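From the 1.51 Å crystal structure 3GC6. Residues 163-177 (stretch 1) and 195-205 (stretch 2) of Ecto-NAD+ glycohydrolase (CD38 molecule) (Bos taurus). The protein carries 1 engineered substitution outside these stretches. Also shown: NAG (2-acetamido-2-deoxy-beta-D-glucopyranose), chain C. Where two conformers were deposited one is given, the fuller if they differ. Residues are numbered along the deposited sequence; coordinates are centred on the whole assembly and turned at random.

Stretch 1, residues 163-177: NTVRVVLNGSLENAF
Stretch 2 (195-205) VELEAWLVHDT

Strand 164-170 and the strand that begins at E196 lie side by side as parallel neighbours in a sheet, their N-to-C directions 24° apart. The register is fixed: T164 pairs with E196, and each later residue with the one 32 positions on, through N170 with V202. From T164 to N170 phi runs from -86 to -124 and psi from 102 to 163. The odd residues of stretch 1, 163 to 171, make the backbone bonds to stretch 2. Their N-H and C=O groups point across, so each odd strand residue bonds to the residues before and after its partner.

N163, with phi/psi 57/-131, starts the ladder: E196 N donates to N163 O at 3.0 Å. T164 (chi1 m) shares a face with E196. V165 N donates to E196 O (2.7 Å), and V165 O accepts from E198 N (2.9 Å). V165 is m, and its CG2 packs on L197 CB at 3.8 Å.

R166 (m, t, t) meets E198 (m, t) on the T164 face. R166 NE and E198 OE1 form a long salt bridge of 3.8 Å. The oxygen lies well out of the guanidinium plane, so charge alone acts directly. A water joins them, accepting from R166 NE (3.0 Å) and donating to E198 OE1 (2.9 Å).

V167 N donates to E198 O (2.7 Å), and V167 O accepts from W200 N (3.0 Å). V167 is p; its CG1 touches A199 CB at 3.5 Å and L197 CD2 at 3.8 Å on the apolar V165 face. V168 (t) meets W200 (m, chi2 90°) through backbone, V168 CA lying 3.8 Å from W200 O. L169 (m, t) continues the ladder: L169 N to W200 O is 2.9 Å, and V202 N to L169 O is 3.0 Å. L169 CD1 lies 4.2 Å from L201 CD1.

N170 (t) begins a type I turn to L173, with G171 at -72/-4 and S172 at -98/6. N170 ND2 is bonded to NAG C1 (1.5 Å); NAG N2 donates to D204 OD2 (2.9 Å). G171 N donates to V202 O (2.8 Å). S172 OG (chi1 m) accepts from D204 N at 2.9 Å. Later, A176 CB packs on L201 CD2 at 3.8 Å.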

ATOM      1  N   ASN A 163      13.514   8.005  21.721  1.00  4.90           N
ATOM      2  CA  ASN A 163      14.956   7.806  21.835  1.00  4.99           C
ATOM      3  C   ASN A 163      15.778   8.962  21.256  1.00  4.87           C
ATOM      4  O   ASN A 163      15.500  10.119  21.598  1.00  5.32           O
ATOM      5  CB  ASN A 163      15.344   6.437  21.277  1.00  5.17           C
ATOM      6  CG  ASN A 163      14.703   5.302  22.083  1.00  6.24           C
ATOM      7  OD1 ASN A 163      14.361   5.493  23.236  1.00  7.08           O
ATOM      8  ND2 ASN A 163      14.559   4.139  21.481  1.00  7.32           N
ATOM      9  N   THR A 164      16.782   8.695  20.428  1.00  4.70           N
ATOM     10  CA  THR A 164      17.629   9.805  19.976  1.00  4.84           C
ATOM     11  C   THR A 164      17.038  10.490  18.753  1.00  4.78           C
ATOM     12  O   THR A 164      16.715   9.812  17.774  1.00  4.44           O
ATOM     13  CB  THR A 164      19.069   9.347  19.667  1.00  5.46           C
ATOM     14  OG1 THR A 164      19.675   8.940  20.897  1.00  6.62           O
ATOM     15  CG2 THR A 164      19.888  10.491  19.058  1.00  5.92           C
ATOM     16  N   VAL A 165      16.892  11.816  18.819  1.00  4.30           N
ATOM     17  CA  VAL A 165      16.474  12.606  17.640  1.00  4.43           C
ATOM     18  C   VAL A 165      17.622  13.536  17.229  1.00  3.90           C
ATOM     19  O   VAL A 165      18.448  13.909  18.067  1.00  4.19           O
ATOM     20  CB  VAL A 165      15.178  13.431  17.843  1.00  4.44           C
ATOM     21  CG1 VAL A 165      14.032  12.499  18.286  1.00  4.86           C
ATOM     22  CG2 VAL A 165      15.385  14.530  18.856  1.00  5.39           C
ATOM     23  N   ARG A 166      17.649  13.912  15.949  1.00  4.31           N
ATOM     24  CA  ARG A 166      18.725  14.755  15.427  1.00  4.47           C
ATOM     25  C   ARG A 166      18.103  15.988  14.809  1.00  4.75           C
ATOM     26  O   ARG A 166      17.023  15.923  14.224  1.00  4.95           O
ATOM     27  CB  ARG A 166      19.558  13.963  14.397  1.00  5.37           C
ATOM     28  CG  ARG A 166      20.264  12.761  15.051  1.00  6.13           C
ATOM     29  CD  ARG A 166      20.590  11.609  14.115  1.00  8.19           C
ATOM     30  NE  ARG A 166      21.441  10.658  14.845  1.00  9.92           N
ATOM     31  CZ  ARG A 166      20.977   9.564  15.439  1.00 10.86           C
ATOM     32  NH1 ARG A 166      19.684   9.267  15.341  1.00 10.05           N
ATOM     33  NH2 ARG A 166      21.809   8.754  16.105  1.00 11.87           N
ATOM     34  N   VAL A 167      18.700  17.156  15.040  0.50  4.41           N
ATOM     35  CA  VAL A 167      18.289  18.353  14.289  0.50  4.22           C
ATOM     36  C   VAL A 167      19.456  18.931  13.505  0.50  4.35           C
ATOM     37  O   VAL A 167      20.588  18.979  13.997  0.50  4.31           O
ATOM     38  CB  VAL A 167      17.642  19.461  15.178  0.50  4.26           C
ATOM     39  CG1 VAL A 167      18.618  19.963  16.240  0.50  4.52           C
ATOM     40  CG2 VAL A 167      17.149  20.631  14.327  0.50  4.27           C
ATOM     41  N   VAL A 168      19.168  19.346  12.274  1.00  3.81           N
ATOM     42  CA  VAL A 168      20.167  19.983  11.400  1.00  3.83           C
ATOM     43  C   VAL A 168      19.875  21.479  11.336  1.00  3.77           C
ATOM     44  O   VAL A 168      18.827  21.904  10.852  1.00  3.80           O
ATOM     45  CB  VAL A 168      20.043  19.410   9.988  1.00  4.04           C
ATOM     46  CG1 VAL A 168      21.130  19.969   9.075  1.00  4.24           C
ATOM     47  CG2 VAL A 168      20.164  17.889  10.033  1.00  4.45           C
ATOM     48  N   LEU A 169      20.842  22.266  11.810  1.00  3.86           N
ATOM     49  CA  LEU A 169      20.696  23.711  11.898  1.00  3.98           C
ATOM     50  C   LEU A 169      21.781  24.425  11.073  1.00  4.04           C
ATOM     51  O   LEU A 169      22.793  23.818  10.725  1.00  3.93           O
ATOM     52  CB  LEU A 169      20.763  24.154  13.356  1.00  4.07           C
ATOM     53  CG  LEU A 169      19.657  23.579  14.234  1.00  3.55           C
ATOM     54  CD1 LEU A 169      19.850  24.020  15.686  1.00  4.29           C
ATOM     55  CD2 LEU A 169      18.269  24.050  13.765  1.00  4.12           C
ATOM     56  N   ASN A 170      21.538  25.699  10.787  1.00  4.43           N
ATOM     57  CA  ASN A 170      22.360  26.442   9.825  1.00  4.43           C
ATOM     58  C   ASN A 170      23.402  27.312  10.510  1.00  4.75           C
ATOM     59  O   ASN A 170      23.057  28.355  11.051  1.00  4.96           O
ATOM     60  CB  ASN A 170      21.434  27.309   8.978  1.00  4.48           C
ATOM     61  CG  ASN A 170      22.103  27.819   7.716  1.00  4.85           C
ATOM     62  OD1 ASN A 170      23.289  28.172   7.727  1.00  5.32           O
ATOM     63  ND2 ASN A 170      21.333  27.822   6.618  1.00  4.85           N
ATOM     64  N   GLY A 171      24.645  26.831  10.515  1.00  4.70           N
ATOM     65  CA  GLY A 171      25.776  27.530  11.113  1.00  5.01           C
ATOM     66  C   GLY A 171      26.205  28.741  10.306  1.00  5.35           C
ATOM     67  O   GLY A 171      27.093  29.471  10.755  1.00  5.52           O
ATOM     68  N   SER A 172      25.579  28.962   9.152  1.00  5.42           N
ATOM     69  CA  SER A 172      25.891  30.136   8.329  1.00  6.16           C
ATOM     70  C   SER A 172      24.905  31.287   8.535  1.00  6.57           C
ATOM     71  O   SER A 172      24.982  32.316   7.859  1.00  7.40           O
ATOM     72  CB  SER A 172      26.080  29.770   6.847  1.00  6.05           C
ATOM     73  OG  SER A 172      27.333  29.129   6.675  1.00  6.40           O
ATOM     74  N   LEU A 173      23.988  31.127   9.488  1.00  6.42           N
ATOM     75  CA  LEU A 173      23.092  32.201   9.871  1.00  6.84           C
ATOM     76  C   LEU A 173      23.593  32.781  11.192  1.00  6.97           C
ATOM     77  O   LEU A 173      24.298  32.113  11.941  1.00  6.93           O
ATOM     78  CB  LEU A 173      21.661  31.678  10.053  1.00  7.07           C
ATOM     79  CG  LEU A 173      20.967  31.111   8.810  1.00  7.55           C
ATOM     80  CD1 LEU A 173      19.546  30.609   9.176  1.00  7.66           C
ATOM     81  CD2 LEU A 173      20.923  32.113   7.657  1.00  7.98           C
ATOM     82  N   GLU A 174      23.241  34.032  11.456  1.00  7.34           N
ATOM     83  CA  GLU A 174      23.621  34.678  12.709  1.00  7.79           C
ATOM     84  C   GLU A 174      23.005  33.950  13.902  1.00  7.37           C
ATOM     85  O   GLU A 174      23.659  33.755  14.924  1.00  7.56           O
ATOM     86  CB  GLU A 174      23.202  36.161  12.713  1.00  8.21           C
ATOM     87  CG  GLU A 174      24.037  37.024  13.656  1.00  9.75           C
ATOM     88  CD  GLU A 174      25.517  37.039  13.265  1.00 11.18           C
ATOM     89  OE1 GLU A 174      25.826  37.269  12.070  1.00 12.29           O
ATOM     90  OE2 GLU A 174      26.373  36.810  14.146  1.00 12.14           O
ATOM     91  N   ASN A 175      21.765  33.508  13.732  1.00  7.18           N
ATOM     92  CA  ASN A 175      21.097  32.722  14.757  1.00  6.79           C
ATOM     93  C   ASN A 175      20.562  31.406  14.229  1.00  6.05           C
ATOM     94  O   ASN A 175      19.516  31.349  13.590  1.00  6.41           O
ATOM     95  CB  ASN A 175      20.015  33.544  15.446  1.00  7.32           C
ATOM     96  CG  ASN A 175      20.594  34.782  16.115  1.00  8.13           C
ATOM     97  OD1 ASN A 175      20.312  35.910  15.695  1.00 10.89           O
ATOM     98  ND2 ASN A 175      21.457  34.588  17.108  1.00  8.60           N
ATOM     99  N   ALA A 176      21.300  30.347  14.519  1.00  5.42           N
ATOM    100  CA  ALA A 176      20.928  29.023  13.986  1.00  4.85           C
ATOM    101  C   ALA A 176      19.599  28.530  14.566  1.00  5.10           C
ATOM    102  O   ALA A 176      18.903  27.732  13.933  1.00  5.42           O
ATOM    103  CB  ALA A 176      22.039  28.000  14.265  1.00  4.75           C
ATOM    104  N   PHE A 177      19.261  28.978  15.779  1.00  4.67           N
ATOM    105  CA  PHE A 177      17.960  28.673  16.381  1.00  4.54           C
ATOM    106  C   PHE A 177      17.102  29.929  16.383  1.00  4.75           C
ATOM    107  O   PHE A 177      17.475  30.939  16.987  1.00  4.88           O
ATOM    108  CB  PHE A 177      18.077  28.159  17.827  1.00  4.36           C
ATOM    109  CG  PHE A 177      16.730  27.880  18.458  1.00  4.19           C
ATOM    110  CD1 PHE A 177      15.976  26.788  18.047  1.00  4.40           C
ATOM    111  CD2 PHE A 177      16.206  28.706  19.438  1.00  4.61           C
ATOM    112  CE1 PHE A 177      14.714  26.521  18.608  1.00  3.82           C
ATOM    113  CE2 PHE A 177      14.964  28.441  20.012  1.00  4.65           C
ATOM    114  CZ  PHE A 177      14.211  27.364  19.589  1.00  4.25           C
ATOM    115  N   VAL A 195      13.337  12.243  25.563  1.00  4.33           N
ATOM    116  CA  VAL A 195      14.147  11.877  24.389  1.00  4.44           C
ATOM    117  C   VAL A 195      15.541  12.531  24.527  1.00  4.50           C
ATOM    118  O   VAL A 195      15.773  13.317  25.451  1.00  4.53           O
ATOM    119  CB  VAL A 195      13.467  12.240  23.040  1.00  4.46           C
ATOM    120  CG1 VAL A 195      12.065  11.662  22.991  1.00  4.66           C
ATOM    121  CG2 VAL A 195      13.422  13.738  22.835  1.00  4.70           C
ATOM    122  N   GLU A 196      16.463  12.173  23.631  1.00  4.58           N
ATOM    123  CA  GLU A 196      17.763  12.823  23.598  1.00  4.80           C
ATOM    124  C   GLU A 196      17.871  13.512  22.263  1.00  4.88           C
ATOM    125  O   GLU A 196      17.444  12.965  21.221  1.00  5.43           O
ATOM    126  CB  GLU A 196      18.921  11.833  23.775  1.00  5.15           C
ATOM    127  CG  GLU A 196      18.750  10.989  25.043  1.00  6.17           C
ATOM    128  CD  GLU A 196      20.003  10.261  25.455  1.00  8.44           C
ATOM    129  OE1 GLU A 196      21.033  10.404  24.760  1.00  9.22           O
ATOM    130  OE2 GLU A 196      19.938   9.554  26.492  1.00  9.41           O
ATOM    131  N   LEU A 197      18.401  14.722  22.270  1.00  4.56           N
ATOM    132  CA  LEU A 197      18.470  15.470  21.022  1.00  4.42           C
ATOM    133  C   LEU A 197      19.901  15.851  20.711  1.00  4.59           C
ATOM    134  O   LEU A 197      20.620  16.402  21.578  1.00  4.76           O
ATOM    135  CB  LEU A 197      17.582  16.724  21.114  1.00  4.71           C
ATOM    136  CG  LEU A 197      17.469  17.596  19.857  1.00  5.04           C
ATOM    137  CD1 LEU A 197      16.085  18.293  19.818  1.00  6.02           C
ATOM    138  CD2 LEU A 197      18.600  18.611  19.785  1.00  6.13           C
ATOM    139  N   GLU A 198      20.311  15.561  19.480  1.00  4.57           N
ATOM    140  CA  GLU A 198      21.593  16.016  18.983  1.00  4.77           C
ATOM    141  C   GLU A 198      21.361  17.085  17.937  1.00  5.24           C
ATOM    142  O   GLU A 198      20.584  16.886  16.976  1.00  5.24           O
ATOM    143  CB  GLU A 198      22.361  14.890  18.299  1.00  5.18           C
ATOM    144  CG  GLU A 198      22.645  13.736  19.146  1.00  5.95           C
ATOM    145  CD  GLU A 198      23.286  12.626  18.334  1.00  8.16           C
ATOM    146  OE1 GLU A 198      23.566  12.832  17.119  1.00  8.76           O
ATOM    147  OE2 GLU A 198      23.500  11.563  18.922  1.00  9.46           O
ATOM    148  N   ALA A 199      22.036  18.215  18.106  1.00  4.61           N
ATOM    149  CA  ALA A 199      21.982  19.287  17.106  1.00  4.58           C
ATOM    150  C   ALA A 199      23.325  19.394  16.409  1.00  4.52           C
ATOM    151  O   ALA A 199      24.376  19.299  17.044  1.00  4.32           O
ATOM    152  CB  ALA A 199      21.659  20.596  17.753  1.00  5.11           C
ATOM    153  N   TRP A 200      23.253  19.591  15.106  1.00  4.36           N
ATOM    154  CA  TRP A 200      24.419  19.748  14.273  1.00  4.52           C
ATOM    155  C   TRP A 200      24.309  21.109  13.587  1.00  4.42           C
ATOM    156  O   TRP A 200      23.357  21.340  12.831  1.00  4.15           O
ATOM    157  CB  TRP A 200      24.405  18.627  13.225  1.00  5.20           C
ATOM    158  CG  TRP A 200      24.517  17.256  13.854  1.00  5.37           C
ATOM    159  CD1 TRP A 200      23.492  16.448  14.282  1.00  6.24           C
ATOM    160  CD2 TRP A 200      25.730  16.549  14.118  1.00  6.83           C
ATOM    161  NE1 TRP A 200      24.010  15.270  14.809  1.00  7.26           N
ATOM    162  CE2 TRP A 200      25.379  15.320  14.728  1.00  6.56           C
ATOM    163  CE3 TRP A 200      27.082  16.849  13.920  1.00  6.62           C
ATOM    164  CZ2 TRP A 200      26.340  14.378  15.122  1.00  7.42           C
ATOM    165  CZ3 TRP A 200      28.046  15.899  14.299  1.00  7.40           C
ATOM    166  CH2 TRP A 200      27.660  14.682  14.899  1.00  6.87           C
ATOM    167  N   LEU A 201      25.249  22.030  13.851  1.00  4.44           N
ATOM    168  CA  LEU A 201      25.220  23.337  13.195  1.00  4.30           C
ATOM    169  C   LEU A 201      26.223  23.307  12.044  1.00  4.69           C
ATOM    170  O   LEU A 201      27.429  23.251  12.293  1.00  4.78           O
ATOM    171  CB  LEU A 201      25.610  24.464  14.171  1.00  4.43           C
ATOM    172  CG  LEU A 201      24.478  24.961  15.089  1.00  4.91           C
ATOM    173  CD1 LEU A 201      23.985  23.864  16.015  1.00  5.57           C
ATOM    174  CD2 LEU A 201      24.973  26.159  15.895  1.00  5.20           C
ATOM    175  N   VAL A 202      25.707  23.369  10.828  1.00  4.67           N
ATOM    176  CA  VAL A 202      26.495  23.093   9.630  1.00  4.95           C
ATOM    177  C   VAL A 202      26.607  24.383   8.818  1.00  5.05           C
ATOM    178  O   VAL A 202      25.620  25.085   8.605  1.00  5.17           O
ATOM    179  CB  VAL A 202      25.825  21.949   8.801  1.00  4.84           C
ATOM    180  CG1 VAL A 202      26.713  21.612   7.599  1.00  5.30           C
ATOM    181  CG2 VAL A 202      25.661  20.701   9.676  1.00  4.95           C
ATOM    182  N   HIS A 203      27.829  24.713   8.382  1.00  5.54           N
ATOM    183  CA  HIS A 203      28.046  25.948   7.655  1.00  5.94           C
ATOM    184  C   HIS A 203      28.384  25.631   6.211  1.00  6.67           C
ATOM    185  O   HIS A 203      28.756  24.503   5.867  1.00  6.60           O
ATOM    186  CB  HIS A 203      29.178  26.801   8.286  1.00  6.09           C
ATOM    187  CG  HIS A 203      30.530  26.163   8.234  1.00  6.23           C
ATOM    188  ND1 HIS A 203      31.312  26.153   7.091  1.00  7.47           N
ATOM    189  CD2 HIS A 203      31.236  25.502   9.178  1.00  6.84           C
ATOM    190  CE1 HIS A 203      32.438  25.509   7.340  1.00  7.77           C
ATOM    191  NE2 HIS A 203      32.416  25.104   8.599  1.00  8.23           N
ATOM    192  N   ASP A 204      28.250  26.648   5.378  1.00  7.05           N
ATOM    193  CA  ASP A 204      28.509  26.471   3.961  1.00  7.86           C
ATOM    194  C   ASP A 204      29.984  26.409   3.631  1.00  8.17           C
ATOM    195  O   ASP A 204      30.793  27.031   4.303  1.00  8.38           O
ATOM    196  CB  ASP A 204      27.743  27.521   3.193  1.00  7.85           C
ATOM    197  CG  ASP A 204      26.260  27.225   3.208  1.00  8.69           C
ATOM    198  OD1 ASP A 204      25.870  26.207   2.600  1.00  9.96           O
ATOM    199  OD2 ASP A 204      25.496  27.971   3.845  1.00  9.11           O
ATOM    200  N   THR A 205      30.323  25.617   2.609  1.00  8.63           N
ATOM    201  CA  THR A 205      31.721  25.346   2.285  1.00  9.04           C
ATOM    202  C   THR A 205      32.479  26.669   2.083  1.00  9.04           C
ATOM    203  O   THR A 205      31.997  27.574   1.406  1.00  8.85           O
ATOM    204  CB  THR A 205      31.856  24.388   1.040  1.00  9.15           C
ATOM    205  OG1 THR A 205      33.224  24.019   0.818  1.00  9.02           O
ATOM    206  CG2 THR A 205      31.294  25.039  -0.227  1.00  9.82           C
TER
HETATM  207  C1  NAG C   1      21.797  28.519   5.414  1.00  5.44           C
HETATM  208  C2  NAG C   1      21.950  27.413   4.359  1.00  6.08           C
HETATM  209  C3  NAG C   1      22.122  28.051   2.968  1.00  6.75           C
HETATM  210  C4  NAG C   1      21.112  29.169   2.667  1.00  7.64           C
HETATM  211  C5  NAG C   1      21.037  30.127   3.853  1.00  7.20           C
HETATM  212  C6  NAG C   1      19.961  31.214   3.687  1.00  7.26           C
HETATM  213  C7  NAG C   1      22.948  25.297   5.111  1.00  5.58           C
HETATM  214  C8  NAG C   1      24.201  24.608   5.556  1.00  5.96           C
HETATM  215  N2  NAG C   1      23.101  26.551   4.645  1.00  5.56           N
HETATM  216  O3  NAG C   1      22.098  27.058   1.963  1.00  8.00           O
HETATM  217  O4  NAG C   1      21.508  29.884   1.485  1.00  8.94           O
HETATM  218  O5  NAG C   1      20.731  29.369   5.012  1.00  6.80           O
HETATM  219  O6  NAG C   1      18.711  30.630   3.378  1.00  8.19           O
HETATM  220  O7  NAG C   1      21.860  24.717   5.170  1.00  5.61           O
HETATM  221  O   HOH W   1      24.356  11.176  14.926  1.00 11.05           O